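Local coordinates for protein pectate lyase (Pectobacterium carotovorum, PDB 4U49) that probably cleaves polygalacturonate and methylated pectins by calcium-dependent, endo-acting beta-elimination, as a secreted polysaccharide lyase of family 3, at residues G291-Y304 and K335-L347. Residues are numbered along the deposited sequence; the frame is centred on the assembly and turned at random.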
loop_
_atom_site.group_PDB
_atom_site.type_symbol
_atom_site.label_atom_id
_atom_site.label_comp_id
_atom_site.label_asym_id
_atom_site.label_seq_id
_atom_site.Cartn_x
_atom_site.Cartn_y
_atom_site.Cartn_z
ATOM N N GLY A 291 -3.975 -6.488 -22.810
ATOM C CA GLY A 291 -4.746 -7.390 -21.971
ATOM C C GLY A 291 -4.702 -7.107 -20.482
ATOM O O GLY A 291 -5.201 -7.907 -19.690
ATOM N N ASP A 292 -4.112 -5.976 -20.101
ATOM C CA ASP A 292 -4.053 -5.564 -18.698
ATOM C C ASP A 292 -5.422 -5.545 -18.046
ATOM O O ASP A 292 -6.382 -5.035 -18.620
ATOM C CB ASP A 292 -3.456 -4.163 -18.555
ATOM C CG ASP A 292 -2.058 -4.056 -19.098
ATOM O OD1 ASP A 292 -1.441 -5.090 -19.424
ATOM O OD2 ASP A 292 -1.576 -2.912 -19.186
ATOM N N VAL A 293 -5.505 -6.074 -16.830
ATOM C CA VAL A 293 -6.752 -6.026 -16.086
ATOM C C VAL A 293 -6.566 -5.361 -14.727
ATOM O O VAL A 293 -5.769 -5.813 -13.907
ATOM C CB VAL A 293 -7.348 -7.435 -15.875
ATOM C CG1 VAL A 293 -8.551 -7.361 -14.951
ATOM C CG2 VAL A 293 -7.743 -8.054 -17.212
ATOM N N ALA A 294 -7.302 -4.277 -14.507
ATOM C CA ALA A 294 -7.408 -3.674 -13.187
ATOM C C ALA A 294 -8.745 -4.053 -12.569
ATOM O O ALA A 294 -9.803 -3.650 -13.056
ATOM C CB ALA A 294 -7.265 -2.164 -13.264
ATOM N N GLU A 295 -8.695 -4.841 -11.502
ATOM C CA GLU A 295 -9.903 -5.219 -10.784
ATOM C C GLU A 295 -9.933 -4.499 -9.439
ATOM O O GLU A 295 -9.010 -4.626 -8.638
ATOM C CB GLU A 295 -9.972 -6.736 -10.597
ATOM C CG GLU A 295 -11.221 -7.209 -9.867
ATOM C CD GLU A 295 -11.479 -8.694 -10.041
ATOM O OE1 GLU A 295 -10.569 -9.415 -10.501
ATOM O OE2 GLU A 295 -12.602 -9.140 -9.722
ATOM N N ILE A 296 -10.990 -3.731 -9.203
ATOM C CA ILE A 296 -11.079 -2.898 -8.009
ATOM C C ILE A 296 -12.381 -3.152 -7.261
ATOM O O ILE A 296 -13.465 -3.004 -7.826
ATOM C CB ILE A 296 -10.972 -1.406 -8.366
ATOM C CG1 ILE A 296 -9.631 -1.131 -9.053
ATOM C CG2 ILE A 296 -11.146 -0.544 -7.119
ATOM C CD1 ILE A 296 -9.571 0.187 -9.794
ATOM N N ARG A 297 -12.272 -3.529 -5.990
ATOM C CA ARG A 297 -13.439 -3.981 -5.228
ATOM C C ARG A 297 -13.927 -2.988 -4.177
ATOM O O ARG A 297 -15.123 -2.715 -4.078
ATOM C CB ARG A 297 -13.142 -5.313 -4.531
ATOM C CG ARG A 297 -12.634 -6.422 -5.431
ATOM C CD ARG A 297 -12.872 -7.779 -4.774
ATOM N NE ARG A 297 -11.782 -8.722 -5.012
ATOM C CZ ARG A 297 -11.626 -9.421 -6.133
ATOM N NH1 ARG A 297 -12.490 -9.281 -7.128
ATOM N NH2 ARG A 297 -10.603 -10.256 -6.261
ATOM N N ASP A 298 -13.005 -2.467 -3.378
ATOM C CA ASP A 298 -13.380 -1.647 -2.231
ATOM C C ASP A 298 -12.414 -0.478 -2.079
ATOM O O ASP A 298 -11.507 -0.499 -1.251
ATOM C CB ASP A 298 -13.417 -2.509 -0.959
ATOM C CG ASP A 298 -13.719 -1.709 0.299
ATOM O OD1 ASP A 298 -14.248 -0.583 0.199
ATOM O OD2 ASP A 298 -13.424 -2.222 1.400
ATOM N N LEU A 299 -12.622 0.551 -2.888
ATOM C CA LEU A 299 -11.748 1.714 -2.881
ATOM C C LEU A 299 -12.422 2.910 -2.222
ATOM O O LEU A 299 -13.517 3.308 -2.616
ATOM C CB LEU A 299 -11.328 2.058 -4.310
ATOM C CG LEU A 299 -10.356 3.219 -4.503
ATOM C CD1 LEU A 299 -9.051 2.966 -3.766
ATOM C CD2 LEU A 299 -10.103 3.450 -5.990
ATOM N N ARG A 300 -11.766 3.473 -1.212
ATOM C CA ARG A 300 -12.278 4.652 -0.522
ATOM C C ARG A 300 -11.371 5.846 -0.794
ATOM O O ARG A 300 -10.161 5.775 -0.584
ATOM C CB ARG A 300 -12.375 4.405 0.986
ATOM C CG ARG A 300 -12.954 3.055 1.385
ATOM C CD ARG A 300 -12.536 2.706 2.810
ATOM N NE ARG A 300 -13.002 1.395 3.258
ATOM C CZ ARG A 300 -12.428 0.241 2.933
ATOM N NH1 ARG A 300 -11.372 0.224 2.130
ATOM N NH2 ARG A 300 -12.918 -0.901 3.399
ATOM N N ILE A 301 -11.951 6.946 -1.262
ATOM C CA ILE A 301 -11.162 8.123 -1.605
ATOM C C ILE A 301 -11.744 9.379 -0.960
ATOM O O ILE A 301 -12.952 9.608 -1.013
ATOM C CB ILE A 301 -11.081 8.324 -3.133
ATOM C CG1 ILE A 301 -10.480 7.085 -3.806
ATOM C CG2 ILE A 301 -10.257 9.554 -3.471
ATOM C CD1 ILE A 301 -10.411 7.183 -5.315
ATOM N N LYS A 302 -10.879 10.183 -0.350
ATOM C CA LYS A 302 -11.306 11.419 0.301
ATOM C C LYS A 302 -11.925 12.390 -0.700
ATOM O O LYS A 302 -11.294 12.759 -1.690
ATOM C CB LYS A 302 -10.129 12.088 1.014
ATOM C CG LYS A 302 -10.483 13.418 1.666
ATOM C CD LYS A 302 -9.270 14.054 2.320
ATOM C CE LYS A 302 -9.633 15.376 2.979
ATOM N NZ LYS A 302 -8.438 16.084 3.516
ATOM N N GLY A 303 -13.167 12.786 -0.434
ATOM C CA GLY A 303 -13.884 13.720 -1.284
ATOM C C GLY A 303 -14.061 13.229 -2.708
ATOM O O GLY A 303 -13.967 14.009 -3.658
ATOM N N TYR A 304 -14.322 11.935 -2.859
ATOM C CA TYR A 304 -14.400 11.341 -4.188
ATOM C C TYR A 304 -15.584 11.845 -5.003
ATOM O O TYR A 304 -16.715 11.897 -4.521
ATOM C CB TYR A 304 -14.476 9.816 -4.105
ATOM C CG TYR A 304 -14.727 9.185 -5.455
ATOM C CD1 TYR A 304 -13.732 9.166 -6.425
ATOM C CD2 TYR A 304 -15.961 8.628 -5.770
ATOM C CE1 TYR A 304 -13.954 8.604 -7.667
ATOM C CE2 TYR A 304 -16.192 8.062 -7.011
ATOM C CZ TYR A 304 -15.183 8.053 -7.955
ATOM O OH TYR A 304 -15.403 7.494 -9.193
ATOM N N LYS A 335 -13.549 -5.123 -20.083
ATOM C CA LYS A 335 -12.661 -6.278 -19.970
ATOM C C LYS A 335 -11.345 -5.906 -19.285
ATOM O O LYS A 335 -10.736 -6.737 -18.612
ATOM C CB LYS A 335 -12.394 -6.898 -21.347
ATOM C CG LYS A 335 -11.683 -5.992 -22.339
ATOM C CD LYS A 335 -11.487 -6.687 -23.678
ATOM C CE LYS A 335 -10.780 -5.786 -24.687
ATOM N NZ LYS A 335 -9.376 -5.477 -24.291
ATOM N N ASN A 336 -10.924 -4.653 -19.432
ATOM C CA ASN A 336 -9.678 -4.195 -18.824
ATOM C C ASN A 336 -9.900 -3.448 -17.509
ATOM O O ASN A 336 -9.034 -3.437 -16.633
ATOM C CB ASN A 336 -8.907 -3.303 -19.801
ATOM C CG ASN A 336 -8.549 -4.023 -21.088
ATOM O OD1 ASN A 336 -9.224 -3.873 -22.103
ATOM N ND2 ASN A 336 -7.480 -4.813 -21.050
ATOM N N CYS A 337 -11.056 -2.809 -17.377
ATOM C CA CYS A 337 -11.384 -2.115 -16.141
ATOM C C CYS A 337 -12.514 -2.834 -15.415
ATOM O O CYS A 337 -13.683 -2.472 -15.544
ATOM C CB CYS A 337 -11.758 -0.658 -16.421
ATOM S SG CYS A 337 -10.351 0.366 -16.965
ATOM N N LYS A 338 -12.149 -3.865 -14.659
ATOM C CA LYS A 338 -13.119 -4.618 -13.881
ATOM C C LYS A 338 -13.420 -3.888 -12.580
ATOM O O LYS A 338 -13.040 -4.329 -11.492
ATOM C CB LYS A 338 -12.615 -6.035 -13.611
ATOM C CG LYS A 338 -12.484 -6.871 -14.868
ATOM C CD LYS A 338 -12.123 -8.312 -14.555
ATOM C CE LYS A 338 -12.008 -9.132 -15.833
ATOM N NZ LYS A 338 -11.640 -10.550 -15.559
ATOM N N VAL A 339 -14.102 -2.757 -12.716
ATOM C CA VAL A 339 -14.499 -1.930 -11.588
ATOM C C VAL A 339 -15.858 -1.299 -11.885
ATOM O O VAL A 339 -16.096 -0.797 -12.985
ATOM C CB VAL A 339 -13.451 -0.830 -11.285
ATOM C CG1 VAL A 339 -13.169 0.016 -12.522
ATOM C CG2 VAL A 339 -13.899 0.043 -10.122
ATOM N N SER A 340 -16.760 -1.359 -10.912
ATOM C CA SER A 340 -18.060 -0.712 -11.041
ATOM C C SER A 340 -18.082 0.550 -10.192
ATOM O O SER A 340 -17.290 0.690 -9.261
ATOM C CB SER A 340 -19.186 -1.662 -10.627
ATOM O OG SER A 340 -19.106 -2.881 -11.346
ATOM N N ARG A 341 -18.987 1.470 -10.512
ATOM C CA ARG A 341 -19.096 2.716 -9.761
ATOM C C ARG A 341 -19.381 2.460 -8.281
ATOM O O ARG A 341 -19.018 3.264 -7.424
ATOM C CB ARG A 341 -20.182 3.607 -10.365
ATOM C CG ARG A 341 -19.750 4.293 -11.649
ATOM C CD ARG A 341 -20.883 5.083 -12.274
ATOM N NE ARG A 341 -20.416 5.859 -13.419
ATOM C CZ ARG A 341 -20.282 5.371 -14.647
ATOM N NH1 ARG A 341 -20.580 4.102 -14.897
ATOM N NH2 ARG A 341 -19.847 6.153 -15.626
ATOM N N SER A 342 -20.012 1.328 -7.987
ATOM C CA SER A 342 -20.334 0.963 -6.613
ATOM C C SER A 342 -19.099 0.508 -5.833
ATOM O O SER A 342 -19.131 0.421 -4.604
ATOM C CB SER A 342 -21.399 -0.136 -6.592
ATOM O OG SER A 342 -20.948 -1.302 -7.258
ATOM N N ASN A 343 -18.014 0.222 -6.547
ATOM C CA ASN A 343 -16.769 -0.208 -5.913
ATOM C C ASN A 343 -15.945 0.960 -5.375
ATOM O O ASN A 343 -14.966 0.760 -4.655
ATOM C CB ASN A 343 -15.921 -1.018 -6.896
ATOM C CG ASN A 343 -16.566 -2.334 -7.278
ATOM O OD1 ASN A 343 -16.862 -2.573 -8.446
ATOM N ND2 ASN A 343 -16.780 -3.199 -6.293
ATOM N N VAL A 344 -16.337 2.179 -5.732
ATOM C CA VAL A 344 -15.606 3.367 -5.305
ATOM C C VAL A 344 -16.523 4.300 -4.525
ATOM O O VAL A 344 -17.587 4.681 -5.008
ATOM C CB VAL A 344 -15.001 4.122 -6.502
ATOM C CG1 VAL A 344 -14.062 5.215 -6.018
ATOM C CG2 VAL A 344 -14.271 3.155 -7.421
ATOM N N LYS A 345 -16.111 4.658 -3.313
ATOM C CA LYS A 345 -16.955 5.454 -2.431
ATOM C C LYS A 345 -16.176 6.600 -1.796
ATOM O O LYS A 345 -14.978 6.473 -1.531
ATOM C CB LYS A 345 -17.575 4.563 -1.349
ATOM C CG LYS A 345 -18.472 3.469 -1.907
ATOM C CD LYS A 345 -19.231 2.740 -0.816
ATOM C CE LYS A 345 -20.142 1.675 -1.413
ATOM N NZ LYS A 345 -21.072 2.242 -2.432
ATOM N N PRO A 346 -16.857 7.731 -1.551
ATOM C CA PRO A 346 -16.216 8.936 -1.019
ATOM C C PRO A 346 -15.756 8.789 0.426
ATOM O O PRO A 346 -15.941 7.742 1.046
ATOM C CB PRO A 346 -17.318 9.999 -1.120
ATOM C CG PRO A 346 -18.311 9.445 -2.087
ATOM C CD PRO A 346 -18.272 7.969 -1.880
ATOM N N LEU A 347 -15.161 9.857 0.947
ATOM C CA LEU A 347 -14.641 9.876 2.306
ATOM C C LEU A 347 -14.412 11.321 2.741
ATOM O O LEU A 347 -14.265 11.634 3.924
ATOM C CB LEU A 347 -13.342 9.066 2.395
ATOM C CG LEU A 347 -12.746 8.816 3.778
ATOM C CD1 LEU A 347 -13.771 8.148 4.677
ATOM C CD2 LEU A 347 -11.493 7.968 3.668
ATOM O OXT LEU A 347 -14.373 12.224 1.904
HETATM O O HOH W 1 -14.814 -5.071 -9.310
#
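Asn-343 ND2 donates to Arg-297 O (2.8 Å) at the step between two short runs of parallel strand pairing. Its OD1 accepts the backbone N-H of Ser-340 in the carbonyl plane, on a lone pair, so both ends of the amide are used. With CG anti to its own carbonyl carbon (chi1 -66°), the amide reaches the loop at Arg-297 while the backbone O of Asn-343 receives Leu-299 N, an almost straight bond of 2.9 Å (171°). From there the pairing continues through Lys-345, whose N gives to Leu-299 O and whose O receives Ile-301 N at 3.1 Å. Before the shift in register, Ala-294 N binds Asn-336 O and Lys-338 O takes Ile-296 N from above its carbonyl plane; a water lies 2.9 Å from both Lys-338 O and Ile-296 O, where the break begins. Asn-336 extends this first run, its ND2 lying 2.7 Å from Asp-292 O. The Asp-292 carboxylate is held elsewhere, by Ser-256 among others. At the chain's end the carboxylate OXT of Leu-347 accepts Gly-303 N, 2.7 Å away, within a type II turn. On the face shared with Leu-299, Val-344 CG1 sits over the centre of one Tyr-304 ring face, 3.6 Å from the centroid, a CH-pi contact. Strand 294-301 stacks on strands 267-271 and 274-277 on one side and on 337-338 and 344-345 on the other, forming the C-terminal edge of the right-handed parallel beta-helix of family 3 pectate lyases.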